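Local coordinates for choline dehydrogenase and related flavoproteins (Aspergillus oryzae, PDB 3Q9T), which is a formate oxidase of the glucose-methanol-choline oxidoreductase family, a flavoenzyme that carries 8-formyl-FAD at its catalytic site, at residues Thr70-Arg74 with Asp75-Arg79; Ala335-Ser338 with Ala339-Asn343; Lys495-His498 with Arg499-Leu502. All coordinates share one frame; numbering follows the deposited sequence.

Contact 1 (Thr70-Arg74 with Asp75-Arg79); sequences TMVRR and DDYER
R74 and D76 lie side by side and point the same way. R74 grips the carboxylate side-on with two nitrogens, one to each oxygen. R74 NE reaches D76 OD1 at 2.8 Å, on the syn side of the carboxylate. R74 NH2 reaches D76 OD2 at 3.0 Å along an almost straight N-H line. That second oxygen is met from above the carboxylate plane; the two flat groups are turned 45° apart. D76 CG sits between its own backbone N and carbonyl carbon (chi1 63°), which turns the carboxylate back to R74. The other end of the guanidinium, NH1, forms a salt bridge with D454.

These residues close a beta hairpin between strands 67-74 and 77-81. V72 and R79 form a hydrogen-bonded antiparallel pair, with R79 N to V72 O at 3.1 Å. R73 and E78 are the adjacent non-hydrogen-bonded pair. Beyond V72, M71 N bonds R79 O at 2.9 Å.

The R73 and E78 side chains run alongside each other on one face of the hairpin. R73 NE forms a salt bridge with E78 OE1 at 2.9 Å. The oxygen lies in the guanidinium plane, yet R73 comes from above the carboxylate. A water that bonds T70 OG1 also donates to E78 OE1. E78 OE2 has a salt bridge to K68 of the second subunit, so this carboxylate also joins the dimer.

V72, Y77 and R79 occupy the other face. V72 crosses Y77 at about a right angle, and its CG2 meets the ring edge at Y77 CD1, 3.6 Å away. R79 NE bonds Y77 OH at 2.7 Å, with the hydroxyl oxygen in the guanidinium plane. Y77 OH also bonds D503, while R79 NH1 forms a salt bridge with E81.

Contact 2 (Ala335-Ser338 with Ala339-Asn343); sequences AVVS and AYNKN
Helix 331-343 supplies both segments, and V337 and N341 meet one turn apart near its C-terminal end. N341 N bonds V337 O at 3.0 Å. The N341 side chain also lies close to that carbonyl. Its CG is beside the backbone N (chi1 -82°), which brings N341 CG to 3.4 Å from V337 O. Between the side chains the approach is loose: N341 ND2 stays 4.2 Å from V337 CG1.

The turns before and after follow the same i to i+4 pattern of an alpha helix. A339 N bonds A335 O at 3.1 Å, and the N-H points almost straight at the oxygen (168°). Y340 N bonds V336 O at 3.0 Å with a more bent line. K342 N reaches S338 O only weakly, at 3.2 Å. The K342 aliphatic chain passes the same carbonyl, with its CG 3.7 Å from S338 O. S338, N341 and K342 are all exposed.

Y340 belongs to the inner face of the helix. Its CB touches the V336 carbonyl, 3.5 Å from V336 O. With CG anti to the backbone N (chi1 -175°), the ring leads off toward the body of the protein. It packs on T51 and V348 of the loops under this surface helix, and its hydroxyl bonds the carbonyl of G206. V336 adds to the same attachment by packing on P347 and V348. In the last turn N343 N bonds A339 O, and the N343 side-chain oxygen bonds the hydroxyl of S345.

Contact 3 (Lys495-His498 with Arg499-Leu502); sequences KEMH and RAVL
The H498 ring swings out trans to its backbone N (chi1 -179°), while L502 keeps CG on the N side of its own residue (chi1 -59°). Together these torsions bring the imidazole and the leucine branch into contact one helical turn apart. The two side chains cross at a slant. L502 CD1 is 3.7 Å from H498 NE2 and equally close to CD2 of that ring. L502 CG also packs against the H498 carbonyl, 3.3 Å from H498 O. The backbone bond beside it, from L502 N to H498 O, is weak at 3.4 Å.

The preceding turns of helix 494-504 are firmer. A500 N bonds E496 O at 2.8 Å, with an N-H line of 169°. V501 N bonds M497 O at the same length, and V501 CG2 rests 3.1 Å from that oxygen. On this side M497 packs lightly on A500, with 4.4 Å from M497 SD to A500 CB.

H498 and L502 pack on I457 and V501 on M460, both of helix 454-473. The H498 and L502 side chains also touch R74.

H498 NE2 probably hydrogen-bonds D76 OD2, so the ring joins a polar partner to an apolar one, L502. If the carboxylate is ionised, as expected, NE2 would be the donor. The nearby carboxylate would be expected to favour a protonated imidazole, although R74, which shares that carboxylate, would offset part of the effect.

Contacts 1 and 3 are neighbours, with centres about 13 Å apart. The hairpin of contact 1 lies against the helix of contact 3. R79 NH2 probably bonds L502 O at 2.9 Å, and Y77 CD2 packs 3.8 Å from R499 NH1. The hairpin and the helix lie more than 400 residues apart in the chain. Contact 2 stands apart: its centre is about 45 Å from that of contact 1 and about 43 Å from that of contact 3. All three lie away from the FAD-binding residues. In contact 1 the M71 side chain is about 11 Å from the bound 8-formyl-FAD.

Contact 1 (Thr70-Arg74 with Asp75-Arg79)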
loop_
_atom_site.group_PDB
_atom_site.type_symbol
_atom_site.label_atom_id
_atom_site.label_comp_id
_atom_site.label_asym_id
_atom_site.label_seq_id
_atom_site.Cartn_x
_atom_site.Cartn_y
_atom_site.Cartn_z
ATOM N N THR A 70 8.174 0.761 -0.127
ATOM C CA THR A 70 7.344 0.942 -1.310
ATOM C C THR A 70 7.803 -0.012 -2.408
ATOM O O THR A 70 8.958 0.038 -2.859
ATOM C CB THR A 70 7.424 2.398 -1.838
ATOM O OG1 THR A 70 6.924 3.299 -0.849
ATOM C CG2 THR A 70 6.623 2.570 -3.147
ATOM N N MET A 71 6.885 -0.871 -2.833
ATOM C CA MET A 71 7.172 -1.908 -3.818
ATOM C C MET A 71 7.082 -1.341 -5.217
ATOM O O MET A 71 7.944 -1.586 -6.062
ATOM C CB MET A 71 6.186 -3.064 -3.656
ATOM C CG MET A 71 6.316 -3.785 -2.308
ATOM S SD MET A 71 7.773 -4.868 -2.246
ATOM C CE MET A 71 8.384 -4.471 -0.613
ATOM N N VAL A 72 6.017 -0.592 -5.463
ATOM C CA VAL A 72 5.869 0.096 -6.720
ATOM C C VAL A 72 5.320 1.492 -6.529
ATOM O O VAL A 72 4.489 1.732 -5.652
ATOM C CB VAL A 72 5.083 -0.742 -7.788
ATOM C CG1 VAL A 72 4.492 -1.991 -7.183
ATOM C CG2 VAL A 72 4.050 0.089 -8.503
ATOM N N ARG A 73 5.844 2.409 -7.333
ATOM C CA ARG A 73 5.435 3.799 -7.325
ATOM C C ARG A 73 5.348 4.282 -8.765
ATOM O O ARG A 73 6.286 4.874 -9.284
ATOM C CB ARG A 73 6.434 4.655 -6.531
ATOM C CG ARG A 73 5.994 6.108 -6.362
ATOM C CD ARG A 73 6.958 6.896 -5.478
ATOM N NE ARG A 73 6.783 6.562 -4.070
ATOM C CZ ARG A 73 7.725 6.712 -3.140
ATOM N NH1 ARG A 73 7.468 6.392 -1.873
ATOM N NH2 ARG A 73 8.926 7.184 -3.469
ATOM N N ARG A 74 4.232 3.961 -9.412
ATOM C CA ARG A 74 3.930 4.407 -10.759
ATOM C C ARG A 74 2.810 5.427 -10.626
ATOM O O ARG A 74 2.178 5.510 -9.573
ATOM C CB ARG A 74 3.442 3.236 -11.621
ATOM C CG ARG A 74 4.499 2.164 -11.939
ATOM C CD ARG A 74 3.840 0.876 -12.445
ATOM N NE ARG A 74 2.851 1.138 -13.496
ATOM C CZ ARG A 74 3.130 1.195 -14.797
ATOM N NH1 ARG A 74 4.373 0.998 -15.236
ATOM N NH2 ARG A 74 2.162 1.437 -15.664
ATOM N N ASP A 75 2.556 6.196 -11.682
ATOM C CA ASP A 75 1.424 7.121 -11.679
ATOM C C ASP A 75 0.067 6.387 -11.556
ATOM O O ASP A 75 -0.849 6.887 -10.921
ATOM C CB ASP A 75 1.451 8.034 -12.920
ATOM C CG ASP A 75 2.420 9.225 -12.774
ATOM O OD1 ASP A 75 3.030 9.365 -11.689
ATOM O OD2 ASP A 75 2.560 10.039 -13.735
ATOM N N ASP A 76 -0.064 5.212 -12.168
ATOM C CA ASP A 76 -1.321 4.469 -12.110
ATOM C C ASP A 76 -1.450 3.544 -10.893
ATOM O O ASP A 76 -2.492 2.938 -10.689
ATOM C CB ASP A 76 -1.565 3.668 -13.397
ATOM C CG ASP A 76 -0.497 2.566 -13.650
ATOM O OD1 ASP A 76 0.454 2.410 -12.840
ATOM O OD2 ASP A 76 -0.616 1.863 -14.688
ATOM N N TYR A 77 -0.403 3.433 -10.084
ATOM C CA TYR A 77 -0.408 2.452 -8.994
ATOM C C TYR A 77 0.739 2.664 -7.991
ATOM O O TYR A 77 1.857 3.003 -8.381
ATOM C CB TYR A 77 -0.388 1.019 -9.572
ATOM C CG TYR A 77 -0.510 -0.071 -8.525
ATOM C CD1 TYR A 77 0.616 -0.535 -7.846
ATOM C CD2 TYR A 77 -1.740 -0.624 -8.204
ATOM C CE1 TYR A 77 0.524 -1.520 -6.880
ATOM C CE2 TYR A 77 -1.849 -1.633 -7.227
ATOM C CZ TYR A 77 -0.704 -2.074 -6.570
ATOM O OH TYR A 77 -0.762 -3.051 -5.596
ATOM N N GLU A 78 0.448 2.489 -6.701
ATOM C CA GLU A 78 1.475 2.549 -5.655
ATOM C C GLU A 78 1.106 1.692 -4.443
ATOM O O GLU A 78 -0.007 1.778 -3.904
ATOM C CB GLU A 78 1.773 3.993 -5.236
ATOM C CG GLU A 78 2.929 4.154 -4.218
ATOM C CD GLU A 78 3.341 5.615 -4.019
ATOM O OE1 GLU A 78 4.121 5.928 -3.092
ATOM O OE2 GLU A 78 2.888 6.460 -4.811
ATOM N N ARG A 79 2.050 0.859 -4.018
ATOM C CA ARG A 79 1.830 0.007 -2.861
ATOM C C ARG A 79 3.047 0.042 -1.939
ATOM O O ARG A 79 4.189 0.027 -2.391
ATOM C CB ARG A 79 1.540 -1.416 -3.313
ATOM C CG ARG A 79 1.448 -2.437 -2.207
ATOM C CD ARG A 79 0.490 -3.539 -2.616
ATOM N NE ARG A 79 0.909 -4.240 -3.828
ATOM C CZ ARG A 79 1.868 -5.166 -3.851
ATOM N NH1 ARG A 79 2.502 -5.496 -2.738
ATOM N NH2 ARG A 79 2.197 -5.768 -4.980
HETATM O O HOH W 1 4.474 4.528 -0.932
#

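Contact 2 (Ala335-Ser338 with Ala339-Asn343)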
loop_
_atom_site.group_PDB
_atom_site.type_symbol
_atom_site.label_atom_id
_atom_site.label_comp_id
_atom_site.label_asym_id
_atom_site.label_seq_id
_atom_site.Cartn_x
_atom_site.Cartn_y
_atom_site.Cartn_z
ATOM N N ALA A 335 5.629 -36.630 13.655
ATOM C CA ALA A 335 6.578 -37.679 13.326
ATOM C C ALA A 335 7.883 -37.107 12.787
ATOM O O ALA A 335 8.960 -37.474 13.251
ATOM C CB ALA A 335 5.964 -38.661 12.315
ATOM N N VAL A 336 7.791 -36.215 11.803
ATOM C CA VAL A 336 9.000 -35.662 11.188
ATOM C C VAL A 336 9.747 -34.724 12.154
ATOM O O VAL A 336 10.974 -34.626 12.118
ATOM C CB VAL A 336 8.713 -34.981 9.825
ATOM C CG1 VAL A 336 8.278 -36.030 8.792
ATOM C CG2 VAL A 336 7.656 -33.907 9.967
ATOM N N VAL A 337 8.997 -34.061 13.027
ATOM C CA VAL A 337 9.573 -33.202 14.045
ATOM C C VAL A 337 10.341 -34.046 15.078
ATOM O O VAL A 337 11.406 -33.654 15.551
ATOM C CB VAL A 337 8.473 -32.355 14.735
ATOM C CG1 VAL A 337 9.016 -31.626 15.946
ATOM C CG2 VAL A 337 7.883 -31.356 13.754
ATOM N N SER A 338 9.803 -35.215 15.414
ATOM C CA SER A 338 10.457 -36.079 16.389
ATOM C C SER A 338 11.762 -36.646 15.821
ATOM O O SER A 338 12.778 -36.705 16.510
ATOM C CB SER A 338 9.507 -37.187 16.845
ATOM O OG SER A 338 10.187 -38.155 17.623
ATOM N N ALA A 339 11.732 -37.053 14.559
ATOM C CA ALA A 339 12.934 -37.490 13.858
ATOM C C ALA A 339 14.005 -36.399 13.757
ATOM O O ALA A 339 15.204 -36.669 13.910
ATOM C CB ALA A 339 12.578 -37.990 12.459
ATOM N N TYR A 340 13.579 -35.170 13.471
ATOM C CA TYR A 340 14.525 -34.078 13.293
ATOM C C TYR A 340 15.218 -33.813 14.613
ATOM O O TYR A 340 16.437 -33.605 14.658
ATOM C CB TYR A 340 13.823 -32.803 12.830
ATOM C CG TYR A 340 14.780 -31.670 12.515
ATOM C CD1 TYR A 340 15.433 -31.623 11.294
ATOM C CD2 TYR A 340 15.037 -30.661 13.441
ATOM C CE1 TYR A 340 16.303 -30.608 10.988
ATOM C CE2 TYR A 340 15.919 -29.636 13.153
ATOM C CZ TYR A 340 16.542 -29.611 11.918
ATOM O OH TYR A 340 17.403 -28.600 11.589
ATOM N N ASN A 341 14.430 -33.827 15.685
ATOM C CA ASN A 341 14.948 -33.548 17.013
ATOM C C ASN A 341 15.964 -34.568 17.494
ATOM O O ASN A 341 16.857 -34.240 18.281
ATOM C CB ASN A 341 13.810 -33.410 18.008
ATOM C CG ASN A 341 13.194 -32.030 17.975
ATOM O OD1 ASN A 341 13.651 -31.154 17.231
ATOM N ND2 ASN A 341 12.155 -31.820 18.779
ATOM N N LYS A 342 15.853 -35.800 17.010
ATOM C CA LYS A 342 16.755 -36.832 17.496
ATOM C C LYS A 342 18.049 -36.893 16.688
ATOM O O LYS A 342 19.120 -37.102 17.254
ATOM C CB LYS A 342 16.067 -38.200 17.578
ATOM C CG LYS A 342 15.796 -38.849 16.235
ATOM C CD LYS A 342 15.547 -40.352 16.370
ATOM C CE LYS A 342 16.807 -41.100 16.808
ATOM N NZ LYS A 342 16.541 -42.562 16.980
ATOM N N ASN A 343 17.962 -36.688 15.378
ATOM C CA ASN A 343 19.162 -36.753 14.549
ATOM C C ASN A 343 19.192 -35.807 13.338
ATOM O O ASN A 343 19.994 -36.007 12.420
ATOM C CB ASN A 343 19.426 -38.196 14.102
ATOM C CG ASN A 343 18.557 -38.608 12.941
ATOM O OD1 ASN A 343 17.482 -38.049 12.736
ATOM N ND2 ASN A 343 19.022 -39.583 12.160
#

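Contact 3 (Lys495-His498 with Arg499-Leu502)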
loop_
_atom_site.group_PDB
_atom_site.type_symbol
_atom_site.label_atom_id
_atom_site.label_comp_id
_atom_site.label_asym_id
_atom_site.label_seq_id
_atom_site.Cartn_x
_atom_site.Cartn_y
_atom_site.Cartn_z
ATOM N N LYS A 495 -5.204 -6.575 -19.982
ATOM C CA LYS A 495 -5.639 -5.512 -19.087
ATOM C C LYS A 495 -5.676 -5.980 -17.655
ATOM O O LYS A 495 -5.175 -5.305 -16.770
ATOM C CB LYS A 495 -7.028 -5.005 -19.485
ATOM C CG LYS A 495 -7.120 -3.513 -19.519
ATOM C CD LYS A 495 -5.877 -2.953 -20.202
ATOM C CE LYS A 495 -6.070 -1.505 -20.647
ATOM N NZ LYS A 495 -7.077 -1.401 -21.748
ATOM N N GLU A 496 -6.291 -7.133 -17.417
ATOM C CA GLU A 496 -6.371 -7.632 -16.058
ATOM C C GLU A 496 -5.004 -8.063 -15.550
ATOM O O GLU A 496 -4.695 -7.880 -14.373
ATOM C CB GLU A 496 -7.381 -8.771 -15.944
ATOM C CG GLU A 496 -8.840 -8.340 -16.138
ATOM C CD GLU A 496 -9.805 -9.505 -16.023
ATOM O OE1 GLU A 496 -10.646 -9.663 -16.935
ATOM O OE2 GLU A 496 -9.728 -10.262 -15.023
ATOM N N MET A 497 -4.184 -8.619 -16.437
ATOM C CA MET A 497 -2.882 -9.118 -16.032
ATOM C C MET A 497 -2.024 -7.955 -15.552
ATOM O O MET A 497 -1.185 -8.113 -14.670
ATOM C CB MET A 497 -2.192 -9.865 -17.179
ATOM C CG MET A 497 -2.690 -11.287 -17.369
ATOM S SD MET A 497 -2.642 -12.234 -15.827
ATOM C CE MET A 497 -0.847 -12.425 -15.655
ATOM N N HIS A 498 -2.249 -6.790 -16.157
ATOM C CA HIS A 498 -1.536 -5.571 -15.811
ATOM C C HIS A 498 -1.777 -5.219 -14.337
ATOM O O HIS A 498 -0.843 -4.890 -13.600
ATOM C CB HIS A 498 -2.003 -4.437 -16.725
ATOM C CG HIS A 498 -1.312 -3.135 -16.477
ATOM N ND1 HIS A 498 -0.449 -2.567 -17.389
ATOM C CD2 HIS A 498 -1.353 -2.291 -15.420
ATOM C CE1 HIS A 498 0.012 -1.428 -16.902
ATOM N NE2 HIS A 498 -0.523 -1.237 -15.711
ATOM N N ARG A 499 -3.035 -5.309 -13.920
ATOM C CA ARG A 499 -3.430 -5.044 -12.546
ATOM C C ARG A 499 -2.949 -6.164 -11.621
ATOM O O ARG A 499 -2.434 -5.912 -10.529
ATOM C CB ARG A 499 -4.951 -4.910 -12.467
ATOM C CG ARG A 499 -5.496 -4.834 -11.051
ATOM C CD ARG A 499 -5.325 -3.451 -10.441
ATOM N NE ARG A 499 -5.781 -3.408 -9.051
ATOM C CZ ARG A 499 -5.813 -2.304 -8.310
ATOM N NH1 ARG A 499 -5.426 -1.149 -8.829
ATOM N NH2 ARG A 499 -6.227 -2.357 -7.057
ATOM N N ALA A 500 -3.124 -7.401 -12.067
ATOM C CA ALA A 500 -2.670 -8.570 -11.318
ATOM C C ALA A 500 -1.177 -8.507 -10.984
ATOM O O ALA A 500 -0.782 -8.764 -9.850
ATOM C CB ALA A 500 -2.974 -9.848 -12.100
ATOM N N VAL A 501 -0.351 -8.166 -11.971
ATOM C CA VAL A 501 1.093 -8.117 -11.757
ATOM C C VAL A 501 1.463 -7.054 -10.716
ATOM O O VAL A 501 2.180 -7.322 -9.753
ATOM C CB VAL A 501 1.839 -7.863 -13.078
ATOM C CG1 VAL A 501 3.293 -7.561 -12.819
ATOM C CG2 VAL A 501 1.699 -9.068 -14.001
ATOM N N LEU A 502 0.946 -5.845 -10.896
ATOM C CA LEU A 502 1.242 -4.769 -9.965
ATOM C C LEU A 502 0.733 -5.079 -8.559
ATOM O O LEU A 502 1.402 -4.787 -7.565
ATOM C CB LEU A 502 0.681 -3.429 -10.455
ATOM C CG LEU A 502 1.186 -2.954 -11.822
ATOM C CD1 LEU A 502 0.492 -1.680 -12.215
ATOM C CD2 LEU A 502 2.711 -2.769 -11.835
#